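PDB 5Y2A: insect group II chitinase from Ostrinia furnacalis, which hydrolyses chitin, probably by cleaving the beta-1,4 links between its N-acetylglucosamine units as a glycoside hydrolase of family 18. Local coordinates for residues 13-18 with 53-58; 73-78 with 116-121; 132-137 with 171-176; 190-195 with 239-244; 203-208 with 262-267. All coordinates share one frame; numbering follows the deposited sequence.

Interaction 1 of 5, residues 13-18 with 53-58; sequences AWYRPD and DIWLDV
Y15, in a loop that follows the first strand of the TIM barrel, meets D53, the N-cap residue of helix 54-59, tip to tip. The phenol OH gives a hydrogen bond to D53 OD2 with the ring and carboxylate planes nearly coplanar; its modelled length of 2.4 Å is very short and should be taken as doubtful. L56 is the tightly packed part. Its two methyls part between the aromatic side chains of the loop: CD1 lies 3.7 Å from W14 CB and also touches CE2 of Y15, while CD2 sits over one face of the W14 indole, 4.1 Å from the centroid of the five-membered ring. W14 has CG anti to its backbone N (chi1 -171°), which turns the indole so that one face receives L56 CD2. The outer side is looser. There W55, an exposed residue, brings the edge of its ring against the W14 face in an offset edge-to-face pair, six-membered centroids 5.4 Å apart and planes at 63°. This side also meets the second subunit, whose W55 packs on both W14 and Y15, while F62 adds another edge-to-face partner to W14 within the chain. D53 is held from the helix side too: its OD1 accepts the capping bond from L56 N at 3.1 Å, the donor lying above the carboxylate plane.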
# COMPACT_ATOMS: atom_id res chain seq x y z
N ALA A 13 14.35 2.40 -2.98
CA ALA A 13 15.06 2.21 -1.71
C ALA A 13 15.76 3.48 -1.23
O ALA A 13 16.28 3.49 -0.11
CB ALA A 13 16.08 1.08 -1.82
N TRP A 14 15.87 4.49 -2.08
CA TRP A 14 16.40 5.78 -1.66
C TRP A 14 15.45 6.49 -0.70
O TRP A 14 15.90 7.25 0.17
CB TRP A 14 16.67 6.64 -2.91
CG TRP A 14 17.41 7.91 -2.65
CD1 TRP A 14 18.77 8.08 -2.65
CD2 TRP A 14 16.84 9.19 -2.38
NE1 TRP A 14 19.07 9.39 -2.38
CE2 TRP A 14 17.91 10.10 -2.21
CE3 TRP A 14 15.53 9.67 -2.25
CZ2 TRP A 14 17.71 11.45 -1.93
CZ3 TRP A 14 15.33 11.00 -1.97
CH2 TRP A 14 16.42 11.88 -1.81
N TYR A 15 14.15 6.26 -0.84
CA TYR A 15 13.12 6.94 -0.04
C TYR A 15 12.88 6.20 1.27
O TYR A 15 11.77 5.77 1.59
CB TYR A 15 11.83 7.07 -0.84
CG TYR A 15 11.97 7.80 -2.16
CD1 TYR A 15 12.12 9.18 -2.19
CD2 TYR A 15 11.90 7.12 -3.37
CE1 TYR A 15 12.24 9.86 -3.38
CE2 TYR A 15 12.01 7.81 -4.57
CZ TYR A 15 12.18 9.18 -4.57
OH TYR A 15 12.29 9.88 -5.74
N ARG A 16 13.95 6.02 2.02
CA ARG A 16 13.95 5.18 3.21
C ARG A 16 14.72 5.87 4.31
O ARG A 16 15.68 6.60 4.03
CB ARG A 16 14.59 3.82 2.91
CG ARG A 16 13.74 2.64 3.29
CD ARG A 16 14.25 1.38 2.62
NE ARG A 16 13.32 0.94 1.59
CZ ARG A 16 13.49 -0.16 0.87
NH1 ARG A 16 14.55 -0.92 1.06
NH2 ARG A 16 12.59 -0.49 -0.05
N PRO A 17 14.37 5.63 5.58
CA PRO A 17 15.11 6.28 6.67
C PRO A 17 16.57 5.90 6.57
O PRO A 17 16.92 4.81 6.09
CB PRO A 17 14.45 5.71 7.94
CG PRO A 17 13.07 5.30 7.50
CD PRO A 17 13.20 4.87 6.07
N ASP A 18 17.44 6.81 7.02
CA ASP A 18 18.87 6.73 6.71
C ASP A 18 19.46 5.34 6.89
O ASP A 18 20.28 4.90 6.07
CB ASP A 18 19.65 7.75 7.53
CG ASP A 18 19.49 9.16 7.01
OD1 ASP A 18 19.12 9.32 5.83
OD2 ASP A 18 19.75 10.12 7.78
N ASP A 53 10.45 7.46 -12.10
CA ASP A 53 10.91 8.46 -11.14
C ASP A 53 11.96 9.31 -11.87
O ASP A 53 13.17 9.11 -11.73
CB ASP A 53 11.49 7.81 -9.89
CG ASP A 53 11.75 8.81 -8.78
OD1 ASP A 53 11.86 10.02 -9.07
OD2 ASP A 53 11.84 8.38 -7.60
N ILE A 54 11.48 10.29 -12.64
CA ILE A 54 12.38 11.14 -13.41
C ILE A 54 13.38 11.82 -12.49
O ILE A 54 14.57 11.93 -12.81
CB ILE A 54 11.57 12.17 -14.22
CG1 ILE A 54 10.75 11.49 -15.32
CG2 ILE A 54 12.48 13.23 -14.82
CD1 ILE A 54 11.60 10.92 -16.43
N TRP A 55 12.93 12.24 -11.31
CA TRP A 55 13.79 13.01 -10.42
C TRP A 55 15.00 12.18 -9.97
O TRP A 55 16.12 12.68 -9.96
CB TRP A 55 12.99 13.51 -9.22
CG TRP A 55 13.79 14.41 -8.37
CD1 TRP A 55 14.07 15.73 -8.60
CD2 TRP A 55 14.48 14.07 -7.17
NE1 TRP A 55 14.87 16.23 -7.61
CE2 TRP A 55 15.14 15.22 -6.71
CE3 TRP A 55 14.59 12.89 -6.42
CZ2 TRP A 55 15.89 15.24 -5.55
CZ3 TRP A 55 15.35 12.91 -5.27
CH2 TRP A 55 15.99 14.08 -4.85
N LEU A 56 14.78 10.92 -9.58
CA LEU A 56 15.90 10.07 -9.20
C LEU A 56 16.62 9.50 -10.42
O LEU A 56 17.85 9.59 -10.52
CB LEU A 56 15.44 8.91 -8.32
CG LEU A 56 15.49 9.00 -6.80
CD1 LEU A 56 15.38 7.59 -6.24
CD2 LEU A 56 16.75 9.69 -6.30
N ASP A 57 15.87 8.86 -11.32
CA ASP A 57 16.48 8.07 -12.39
C ASP A 57 17.27 8.95 -13.35
O ASP A 57 18.34 8.55 -13.84
CB ASP A 57 15.41 7.31 -13.17
CG ASP A 57 14.61 6.36 -12.31
OD1 ASP A 57 15.10 5.95 -11.24
OD2 ASP A 57 13.50 5.99 -12.75
N VAL A 58 16.76 10.14 -13.64
CA VAL A 58 17.28 10.99 -14.71
C VAL A 58 17.91 12.25 -14.16
O VAL A 58 19.11 12.49 -14.34
CB VAL A 58 16.17 11.32 -15.74
CG1 VAL A 58 16.69 12.29 -16.79
CG2 VAL A 58 15.66 10.04 -16.39

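Interaction 2 of 5, residues 73-78 with 116-121; sequences GVKVLL and GFDGLD
L78 and L120 pair as parallel neighbours, where the short strands 75-78 and 119-121 pass 4.4 Å apart at their axes and diverge by 58°. L78 N bonds to G119 O, and L78 O receives D121 N at 2.8 Å. Before the strand proper begins, the pairing is carried on by D118: its N donates to V76 O at 2.7 Å, while its OD2 takes V76 N through the anti lone pair in a nearly straight bond of 2.9 Å. One aspartate thus grips both polar backbone atoms of V76; K70 forms a salt bridge with its other oxygen. The F117 ring lies against L78, whose CB stands over the ring centre, 3.8 Å from the centroid, with V76 O at the ring edge. L77 CD2 lies along the backbone of L120, 3.6 Å from its N. D118 and D121 are the first two aspartates of the DxxDxDxE signature of family 18, and D121 is bonded to Y8 and S164. The pair forms adjoining staves of the TIM barrel, flanked by strands 34-42 and 162-167, with L78 and F117 packed under helices 62-67 and 98-115.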
# COMPACT_ATOMS: atom_id res chain seq x y z
N GLY A 73 32.69 -5.04 -15.03
CA GLY A 73 32.40 -6.31 -15.66
C GLY A 73 31.04 -6.87 -15.36
O GLY A 73 30.80 -8.06 -15.63
N VAL A 74 30.13 -6.07 -14.82
CA VAL A 74 28.77 -6.53 -14.60
C VAL A 74 27.93 -6.05 -15.77
O VAL A 74 28.20 -5.00 -16.36
CB VAL A 74 28.19 -6.02 -13.26
CG1 VAL A 74 29.05 -6.51 -12.10
CG2 VAL A 74 28.10 -4.51 -13.25
N LYS A 75 26.90 -6.81 -16.10
CA LYS A 75 25.92 -6.38 -17.09
C LYS A 75 24.78 -5.70 -16.35
O LYS A 75 24.34 -6.18 -15.30
CB LYS A 75 25.40 -7.58 -17.88
CG LYS A 75 26.46 -8.26 -18.75
CD LYS A 75 26.79 -7.38 -19.94
CE LYS A 75 27.87 -7.97 -20.81
NZ LYS A 75 27.99 -7.20 -22.08
N VAL A 76 24.32 -4.56 -16.87
CA VAL A 76 23.29 -3.76 -16.21
C VAL A 76 22.10 -3.62 -17.16
O VAL A 76 22.21 -3.03 -18.24
CB VAL A 76 23.81 -2.38 -15.78
CG1 VAL A 76 22.73 -1.60 -15.04
CG2 VAL A 76 25.05 -2.55 -14.90
N LEU A 77 20.95 -4.17 -16.74
CA LEU A 77 19.72 -4.13 -17.52
C LEU A 77 18.68 -3.28 -16.80
O LEU A 77 18.72 -3.10 -15.58
CB LEU A 77 19.15 -5.54 -17.73
CG LEU A 77 19.88 -6.52 -18.66
CD1 LEU A 77 21.17 -7.01 -18.02
CD2 LEU A 77 18.97 -7.68 -19.00
N LEU A 78 17.74 -2.77 -17.58
CA LEU A 78 16.60 -2.04 -17.04
C LEU A 78 15.45 -3.01 -16.84
O LEU A 78 15.12 -3.78 -17.74
CB LEU A 78 16.19 -0.91 -17.98
CG LEU A 78 14.93 -0.14 -17.57
CD1 LEU A 78 15.19 0.59 -16.26
CD2 LEU A 78 14.52 0.84 -18.67
N GLY A 116 22.75 3.79 -21.29
CA GLY A 116 23.85 2.85 -21.15
C GLY A 116 23.47 1.47 -20.68
O GLY A 116 24.33 0.73 -20.19
N PHE A 117 22.20 1.08 -20.80
CA PHE A 117 21.76 -0.24 -20.36
C PHE A 117 22.19 -1.30 -21.37
O PHE A 117 22.21 -1.06 -22.58
CB PHE A 117 20.25 -0.27 -20.18
CG PHE A 117 19.78 0.43 -18.94
CD1 PHE A 117 19.98 -0.14 -17.69
CD2 PHE A 117 19.15 1.66 -19.01
CE1 PHE A 117 19.56 0.51 -16.54
CE2 PHE A 117 18.72 2.32 -17.87
CZ PHE A 117 18.93 1.74 -16.63
N ASP A 118 22.56 -2.47 -20.85
CA ASP A 118 22.93 -3.61 -21.67
C ASP A 118 21.73 -4.43 -22.13
O ASP A 118 21.92 -5.41 -22.87
CB ASP A 118 23.90 -4.51 -20.89
CG ASP A 118 25.20 -3.83 -20.58
OD1 ASP A 118 25.79 -3.23 -21.51
OD2 ASP A 118 25.62 -3.87 -19.41
N GLY A 119 20.52 -4.10 -21.70
CA GLY A 119 19.36 -4.87 -22.11
C GLY A 119 18.18 -4.59 -21.20
O GLY A 119 18.18 -3.62 -20.44
N LEU A 120 17.19 -5.48 -21.28
CA LEU A 120 15.88 -5.27 -20.68
C LEU A 120 15.43 -6.53 -19.97
O LEU A 120 15.57 -7.64 -20.50
CB LEU A 120 14.85 -4.86 -21.75
CG LEU A 120 13.41 -4.61 -21.30
CD1 LEU A 120 13.30 -3.29 -20.54
CD2 LEU A 120 12.47 -4.62 -22.49
N ASP A 121 14.88 -6.36 -18.77
CA ASP A 121 14.28 -7.45 -18.00
C ASP A 121 12.78 -7.20 -17.92
O ASP A 121 12.34 -6.20 -17.36
CB ASP A 121 14.91 -7.52 -16.61
CG ASP A 121 14.34 -8.64 -15.76
OD1 ASP A 121 14.46 -9.82 -16.16
OD2 ASP A 121 13.77 -8.33 -14.69

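Interaction 3 of 5, residues 132-137 with 171-176; sequences VECEKG and KRVIDY
C134, half of the disulfide to C129 in a loop after the barrel strand 119-123, lies between two side chains of helix 171-177. Its SG stands 3.4 Å above the plane of the R172 guanidinium, over the centre of the group, and CB is 3.3 Å from R172 NH2. On Y176 the same CB covers one ring face near the rim, 3.9 Å from the centroid, while SG comes obliquely to CD2 at 3.4 Å, a sulfur-aromatic contact. V173 CG2 adds a more distant apolar touch to the sulfur. R172 reaches this place with its chain extended from CG to NE and CG anti to the backbone N (chi1 179°). Farther out, E135 OE1 approaches the guanidinium edge without forming a salt bridge, and water fills the step between them. Within the loop, K136 forms a salt bridge with E133. Water 1 accepts from C134 N and donates to E135 OE1, and it takes a hydrogen bond from R172 NH2 at 3.0 Å.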
# COMPACT_ATOMS: atom_id res chain seq x y z
N VAL A 132 -2.38 -11.56 -11.00
CA VAL A 132 -2.81 -12.93 -10.68
C VAL A 132 -4.33 -13.13 -10.78
O VAL A 132 -4.86 -14.12 -10.28
CB VAL A 132 -2.27 -13.40 -9.31
CG1 VAL A 132 -0.81 -12.99 -9.14
CG2 VAL A 132 -3.12 -12.94 -8.12
N GLU A 133 -5.02 -12.24 -11.48
CA GLU A 133 -6.45 -12.41 -11.74
C GLU A 133 -6.61 -13.02 -13.14
O GLU A 133 -6.76 -12.30 -14.13
CB GLU A 133 -7.18 -11.08 -11.60
CG GLU A 133 -7.13 -10.48 -10.21
CD GLU A 133 -8.23 -9.46 -9.97
OE1 GLU A 133 -8.33 -8.50 -10.77
OE2 GLU A 133 -8.99 -9.63 -9.01
N CYS A 134 -6.58 -14.35 -13.20
CA CYS A 134 -6.49 -15.06 -14.48
C CYS A 134 -7.76 -14.95 -15.32
O CYS A 134 -7.70 -15.14 -16.53
CB CYS A 134 -6.17 -16.54 -14.24
SG CYS A 134 -4.57 -16.80 -13.43
N GLU A 135 -8.91 -14.63 -14.71
CA GLU A 135 -10.14 -14.45 -15.46
C GLU A 135 -10.20 -13.13 -16.20
O GLU A 135 -11.13 -12.89 -16.97
CB GLU A 135 -11.36 -14.57 -14.54
CG GLU A 135 -11.52 -13.44 -13.52
CD GLU A 135 -10.65 -13.62 -12.28
OE1 GLU A 135 -9.85 -14.59 -12.25
OE2 GLU A 135 -10.76 -12.80 -11.35
N LYS A 136 -9.31 -12.22 -15.81
CA LYS A 136 -9.19 -10.86 -16.35
C LYS A 136 -8.65 -10.61 -17.77
O LYS A 136 -9.18 -9.78 -18.51
CB LYS A 136 -8.42 -9.97 -15.36
CG LYS A 136 -9.02 -9.94 -13.97
CD LYS A 136 -10.37 -9.23 -13.95
CE LYS A 136 -11.04 -9.36 -12.60
NZ LYS A 136 -10.75 -8.20 -11.72
N GLY A 137 -7.58 -11.32 -18.12
CA GLY A 137 -6.91 -11.15 -19.38
C GLY A 137 -7.34 -12.16 -20.43
O GLY A 137 -7.91 -13.21 -20.12
N LYS A 171 2.04 -22.53 -10.37
CA LYS A 171 1.72 -23.47 -11.44
C LYS A 171 0.55 -22.95 -12.26
O LYS A 171 0.61 -22.91 -13.50
CB LYS A 171 1.38 -24.85 -10.87
CG LYS A 171 1.03 -25.87 -11.95
CD LYS A 171 0.47 -27.15 -11.36
CE LYS A 171 0.15 -28.17 -12.45
NZ LYS A 171 -0.67 -27.61 -13.56
N ARG A 172 -0.52 -22.53 -11.58
CA ARG A 172 -1.70 -21.97 -12.24
C ARG A 172 -1.33 -20.86 -13.22
O ARG A 172 -1.72 -20.89 -14.39
CB ARG A 172 -2.67 -21.44 -11.18
CG ARG A 172 -3.92 -20.80 -11.75
CD ARG A 172 -4.87 -20.33 -10.65
NE ARG A 172 -6.06 -19.73 -11.23
CZ ARG A 172 -6.47 -18.48 -11.02
NH1 ARG A 172 -5.77 -17.68 -10.22
NH2 ARG A 172 -7.57 -18.04 -11.60
N VAL A 173 -0.58 -19.86 -12.74
CA VAL A 173 -0.23 -18.72 -13.59
C VAL A 173 0.69 -19.15 -14.73
O VAL A 173 0.57 -18.66 -15.86
CB VAL A 173 0.41 -17.59 -12.75
CG1 VAL A 173 0.87 -16.45 -13.65
CG2 VAL A 173 -0.58 -17.08 -11.70
N ILE A 174 1.64 -20.04 -14.44
CA ILE A 174 2.54 -20.51 -15.49
C ILE A 174 1.75 -21.12 -16.64
O ILE A 174 2.00 -20.83 -17.82
CB ILE A 174 3.57 -21.50 -14.92
CG1 ILE A 174 4.54 -20.77 -13.98
CG2 ILE A 174 4.32 -22.21 -16.05
CD1 ILE A 174 5.21 -21.67 -12.99
N ASP A 175 0.75 -21.95 -16.31
CA ASP A 175 -0.06 -22.60 -17.34
C ASP A 175 -0.81 -21.57 -18.17
O ASP A 175 -0.96 -21.74 -19.39
CB ASP A 175 -1.05 -23.57 -16.69
CG ASP A 175 -0.37 -24.77 -16.06
OD1 ASP A 175 0.78 -25.06 -16.43
OD2 ASP A 175 -1.01 -25.42 -15.20
N TYR A 176 -1.26 -20.48 -17.54
CA TYR A 176 -2.00 -19.45 -18.25
C TYR A 176 -1.11 -18.52 -19.06
O TYR A 176 -1.53 -18.02 -20.11
CB TYR A 176 -2.81 -18.62 -17.26
CG TYR A 176 -4.14 -19.18 -16.81
CD1 TYR A 176 -5.17 -19.40 -17.72
CD2 TYR A 176 -4.37 -19.47 -15.48
CE1 TYR A 176 -6.40 -19.89 -17.30
CE2 TYR A 176 -5.60 -19.95 -15.05
CZ TYR A 176 -6.60 -20.17 -15.96
OH TYR A 176 -7.82 -20.65 -15.52
O HOH W 1 -8.10 -15.29 -10.54
O HOH W 2 -10.15 -17.94 -12.85

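Interaction 4 of 5, residues 190-195 with 239-244; sequences ISLMTY and KKLVVG
I190 and L241 lie side by side on one face of two parallel barrel strands, and L241 fills the hollow between I190 and L192. Its CD2 is the bump: it sits 4.1 Å from I190 CB and 4.0 Å from L192 CD2, wedged between the two side chains. L192 CD1 reaches V243 CG2 more loosely. On the face of S191 and V242 the relief is shallower, with the serine OG resting 4.1 Å from V242 CG1. Four regular backbone bonds, between I190 and L192 on one side and K240, V242 and G244 on the other, hold this register, and the strand axes diverge by 28°. Beyond L192 the first chain folds into successive inverse gamma turns at M193 and T194. G244, without a side chain, lies with its backbone against the edge of the Y195 ring and beside T194. T194 OG1, placed between its own N and carbonyl carbon (chi1 36°), donates to G244 O at 2.7 Å, and water 3 joins that oxygen to T194 O. Strand 189-192 bonds to strand 162-167 on its other side, and strand 241-254 to strand 339-343. Helix 224-233 covers L192 and L241, S191 and V242 pack on M341, and the Y195 ring stacks on W343.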
# COMPACT_ATOMS: atom_id res chain seq x y z
N ILE A 190 15.84 -16.80 -17.45
CA ILE A 190 14.50 -16.73 -16.90
C ILE A 190 14.65 -16.66 -15.39
O ILE A 190 15.13 -17.61 -14.76
CB ILE A 190 13.64 -17.93 -17.31
CG1 ILE A 190 13.40 -17.93 -18.82
CG2 ILE A 190 12.34 -17.95 -16.56
CD1 ILE A 190 12.86 -19.24 -19.33
N SER A 191 14.27 -15.54 -14.79
CA SER A 191 14.35 -15.38 -13.34
C SER A 191 13.03 -15.86 -12.74
O SER A 191 12.01 -15.18 -12.84
CB SER A 191 14.64 -13.93 -12.96
OG SER A 191 16.02 -13.61 -13.17
N LEU A 192 13.07 -17.02 -12.10
CA LEU A 192 11.89 -17.54 -11.42
C LEU A 192 11.65 -16.73 -10.15
O LEU A 192 12.53 -16.66 -9.29
CB LEU A 192 12.08 -19.01 -11.08
CG LEU A 192 12.48 -19.93 -12.24
CD1 LEU A 192 12.78 -21.32 -11.70
CD2 LEU A 192 11.38 -19.98 -13.30
N MET A 193 10.47 -16.13 -10.02
CA MET A 193 10.14 -15.40 -8.80
C MET A 193 9.66 -16.38 -7.73
O MET A 193 8.49 -16.42 -7.33
CB MET A 193 9.13 -14.30 -9.08
CG MET A 193 9.73 -13.18 -9.91
SD MET A 193 8.57 -11.81 -10.17
CE MET A 193 7.53 -12.56 -11.40
N THR A 194 10.61 -17.19 -7.27
CA THR A 194 10.35 -18.28 -6.33
C THR A 194 10.23 -17.76 -4.89
O THR A 194 11.00 -18.10 -4.00
CB THR A 194 11.43 -19.34 -6.48
OG1 THR A 194 12.69 -18.71 -6.75
CG2 THR A 194 11.10 -20.26 -7.64
N TYR A 195 9.23 -16.91 -4.69
CA TYR A 195 8.93 -16.35 -3.38
C TYR A 195 7.51 -15.80 -3.39
O TYR A 195 6.84 -15.79 -4.43
CB TYR A 195 9.94 -15.27 -2.98
CG TYR A 195 10.37 -14.36 -4.10
CD1 TYR A 195 9.50 -13.40 -4.62
CD2 TYR A 195 11.65 -14.45 -4.64
CE1 TYR A 195 9.90 -12.56 -5.65
CE2 TYR A 195 12.05 -13.61 -5.67
CZ TYR A 195 11.18 -12.67 -6.17
OH TYR A 195 11.58 -11.84 -7.18
N LYS A 239 19.92 -24.35 -17.98
CA LYS A 239 20.87 -23.25 -17.87
C LYS A 239 20.21 -21.88 -17.99
O LYS A 239 20.87 -20.87 -17.72
CB LYS A 239 22.04 -23.37 -18.87
CG LYS A 239 23.00 -24.53 -18.55
CD LYS A 239 23.47 -24.45 -17.10
CE LYS A 239 24.33 -23.24 -16.76
NZ LYS A 239 24.91 -23.36 -15.38
N LYS A 240 18.99 -21.81 -18.53
CA LYS A 240 18.29 -20.52 -18.59
C LYS A 240 17.57 -20.18 -17.28
O LYS A 240 17.21 -19.02 -17.08
CB LYS A 240 17.25 -20.50 -19.73
CG LYS A 240 17.83 -20.56 -21.14
CD LYS A 240 18.71 -19.36 -21.44
CE LYS A 240 19.25 -19.43 -22.86
NZ LYS A 240 18.17 -19.27 -23.87
N LEU A 241 17.38 -21.15 -16.39
CA LEU A 241 16.59 -20.92 -15.19
C LEU A 241 17.45 -20.31 -14.09
O LEU A 241 18.49 -20.86 -13.72
CB LEU A 241 15.94 -22.21 -14.71
CG LEU A 241 14.91 -22.80 -15.67
CD1 LEU A 241 14.35 -24.11 -15.12
CD2 LEU A 241 13.80 -21.79 -15.94
N VAL A 242 16.99 -19.19 -13.54
CA VAL A 242 17.68 -18.50 -12.45
C VAL A 242 16.72 -18.47 -11.27
O VAL A 242 15.60 -17.96 -11.39
CB VAL A 242 18.11 -17.09 -12.88
CG1 VAL A 242 18.66 -16.31 -11.69
CG2 VAL A 242 19.16 -17.19 -13.99
N VAL A 243 17.15 -19.02 -10.13
CA VAL A 243 16.25 -19.24 -9.00
C VAL A 243 16.31 -18.03 -8.06
O VAL A 243 17.35 -17.75 -7.47
CB VAL A 243 16.61 -20.53 -8.26
CG1 VAL A 243 15.77 -20.67 -7.00
CG2 VAL A 243 16.38 -21.73 -9.18
N GLY A 244 15.18 -17.34 -7.92
CA GLY A 244 15.12 -16.19 -7.04
C GLY A 244 15.14 -16.58 -5.57
O GLY A 244 14.60 -17.61 -5.16
O HOH W 3 13.45 -18.99 -3.15

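Interaction 5 of 5, residues 203-208 with 262-267; sequences KKTGHV and LGAPTY
K203 and T266 meet at a flat peptide group: T266 N donates to K203 O at 3.1 Å from well above the carbonyl plane, while P265 CA makes a CA-H...O contact with the same oxygen. The next carbonyl, A264 O, takes T205 N at 2.9 Å, tilted 23° from its plane, with K204 CA close by. G263 N in turn donates to T205 O; the two loops run in roughly opposed directions around a single bridge of K204 with P265. T205 is the central side chain. With OG1 set between its backbone N and carbonyl carbon (chi1 63°), the hydroxyl accepts from A264 N at 3.2 Å and also bonds to G261 O, while CG2 meets T266 CG2 at 3.5 Å. L262 CD2 reaches G206 CA. The contact joins the loop after the sixth barrel strand to the region following strand 241-254, consistent with the chitinase insertion between the seventh and eighth barrel strands. The H207 ring, hydrogen-bonded through NE2 to F319 O, packs against strand 315-318, and T205 and T266 pack on strand 241-254.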
# COMPACT_ATOMS: atom_id res chain seq x y z
N LYS A 203 -4.60 -15.76 5.03
CA LYS A 203 -5.25 -15.84 6.33
C LYS A 203 -4.70 -16.91 7.26
O LYS A 203 -5.38 -17.25 8.20
CB LYS A 203 -6.73 -16.14 6.13
CG LYS A 203 -7.48 -15.06 5.55
CD LYS A 203 -7.20 -14.01 6.58
CE LYS A 203 -8.33 -12.99 6.54
NZ LYS A 203 -8.06 -11.70 7.22
N LYS A 204 -3.45 -17.34 7.08
CA LYS A 204 -2.78 -18.21 8.04
C LYS A 204 -1.28 -18.14 7.77
O LYS A 204 -0.85 -17.82 6.65
CB LYS A 204 -3.28 -19.65 7.95
CG LYS A 204 -3.00 -20.35 6.62
CD LYS A 204 -3.84 -21.63 6.51
CE LYS A 204 -3.35 -22.54 5.40
NZ LYS A 204 -4.28 -23.69 5.20
N THR A 205 -0.49 -18.44 8.79
CA THR A 205 0.96 -18.31 8.67
C THR A 205 1.51 -19.33 7.69
O THR A 205 1.04 -20.47 7.62
CB THR A 205 1.64 -18.49 10.03
OG1 THR A 205 1.40 -19.81 10.51
CG2 THR A 205 1.10 -17.48 11.04
N GLY A 206 2.52 -18.92 6.93
CA GLY A 206 3.16 -19.79 5.95
C GLY A 206 4.49 -19.20 5.56
O GLY A 206 4.77 -18.02 5.83
N HIS A 207 5.32 -20.02 4.93
CA HIS A 207 6.66 -19.56 4.60
C HIS A 207 6.68 -18.84 3.26
O HIS A 207 6.04 -19.27 2.30
CB HIS A 207 7.68 -20.70 4.60
CG HIS A 207 9.09 -20.23 4.76
ND1 HIS A 207 9.81 -19.69 3.72
CD2 HIS A 207 9.89 -20.17 5.85
CE1 HIS A 207 11.01 -19.33 4.16
NE2 HIS A 207 11.07 -19.60 5.45
N VAL A 208 7.42 -17.73 3.21
CA VAL A 208 7.48 -16.91 2.00
C VAL A 208 8.01 -17.70 0.81
O VAL A 208 7.63 -17.44 -0.33
CB VAL A 208 8.34 -15.65 2.28
CG1 VAL A 208 9.74 -16.05 2.79
CG2 VAL A 208 8.45 -14.79 1.02
N LEU A 262 3.04 -23.23 11.93
CA LEU A 262 2.64 -23.02 10.54
C LEU A 262 1.15 -23.29 10.40
O LEU A 262 0.61 -24.20 11.03
CB LEU A 262 3.44 -23.96 9.63
CG LEU A 262 4.92 -23.64 9.44
CD1 LEU A 262 5.57 -24.85 8.82
CD2 LEU A 262 5.14 -22.38 8.59
N GLY A 263 0.48 -22.50 9.57
CA GLY A 263 -0.95 -22.65 9.38
C GLY A 263 -1.83 -22.03 10.45
O GLY A 263 -3.05 -22.21 10.40
N ALA A 264 -1.24 -21.33 11.42
CA ALA A 264 -2.05 -20.67 12.45
C ALA A 264 -2.84 -19.53 11.82
O ALA A 264 -2.28 -18.75 11.04
CB ALA A 264 -1.16 -20.13 13.56
N PRO A 265 -4.13 -19.40 12.13
CA PRO A 265 -4.93 -18.32 11.53
C PRO A 265 -4.41 -16.94 11.89
O PRO A 265 -3.96 -16.69 13.01
CB PRO A 265 -6.33 -18.56 12.10
CG PRO A 265 -6.35 -20.01 12.44
CD PRO A 265 -4.96 -20.31 12.93
N THR A 266 -4.49 -16.03 10.92
CA THR A 266 -4.01 -14.67 11.08
C THR A 266 -5.12 -13.69 10.74
O THR A 266 -6.06 -14.02 10.02
CB THR A 266 -2.78 -14.40 10.21
OG1 THR A 266 -3.11 -14.64 8.84
CG2 THR A 266 -1.64 -15.33 10.61
N TYR A 267 -4.99 -12.47 11.26
CA TYR A 267 -5.98 -11.43 11.04
C TYR A 267 -5.44 -10.20 10.32
O TYR A 267 -6.24 -9.33 9.94
CB TYR A 267 -6.60 -11.00 12.38
CG TYR A 267 -5.63 -10.34 13.33
CD1 TYR A 267 -5.40 -8.97 13.29
CD2 TYR A 267 -4.93 -11.09 14.28
CE1 TYR A 267 -4.52 -8.36 14.15
CE2 TYR A 267 -4.04 -10.48 15.16
CZ TYR A 267 -3.84 -9.12 15.09
OH TYR A 267 -2.96 -8.50 15.95

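Overall arrangement
From the N terminus, interactions 1, 2 and 3 follow in series, each closing its own loop before the next opens. Interaction 1 ties the loop after strand 4-10 to helix 54-59, interaction 2 joins barrel strands 75-81 and 119-123, and interaction 3 fastens the loop after strand 119-123 to helix 171-177. Interactions 4 and 5 cross instead, because 203-208 leaves before 239-244 arrives and 262-267 comes after it. They also touch, Y195 CB lying 4.1 Å from V208 O, and so connect the barrel with the region beyond strand 241-254. Interactions 2 and 5 lie on opposite sides of the chain's centre, their centres about 38 Å apart. The second subunit reaches interactions 1, 3 and 5.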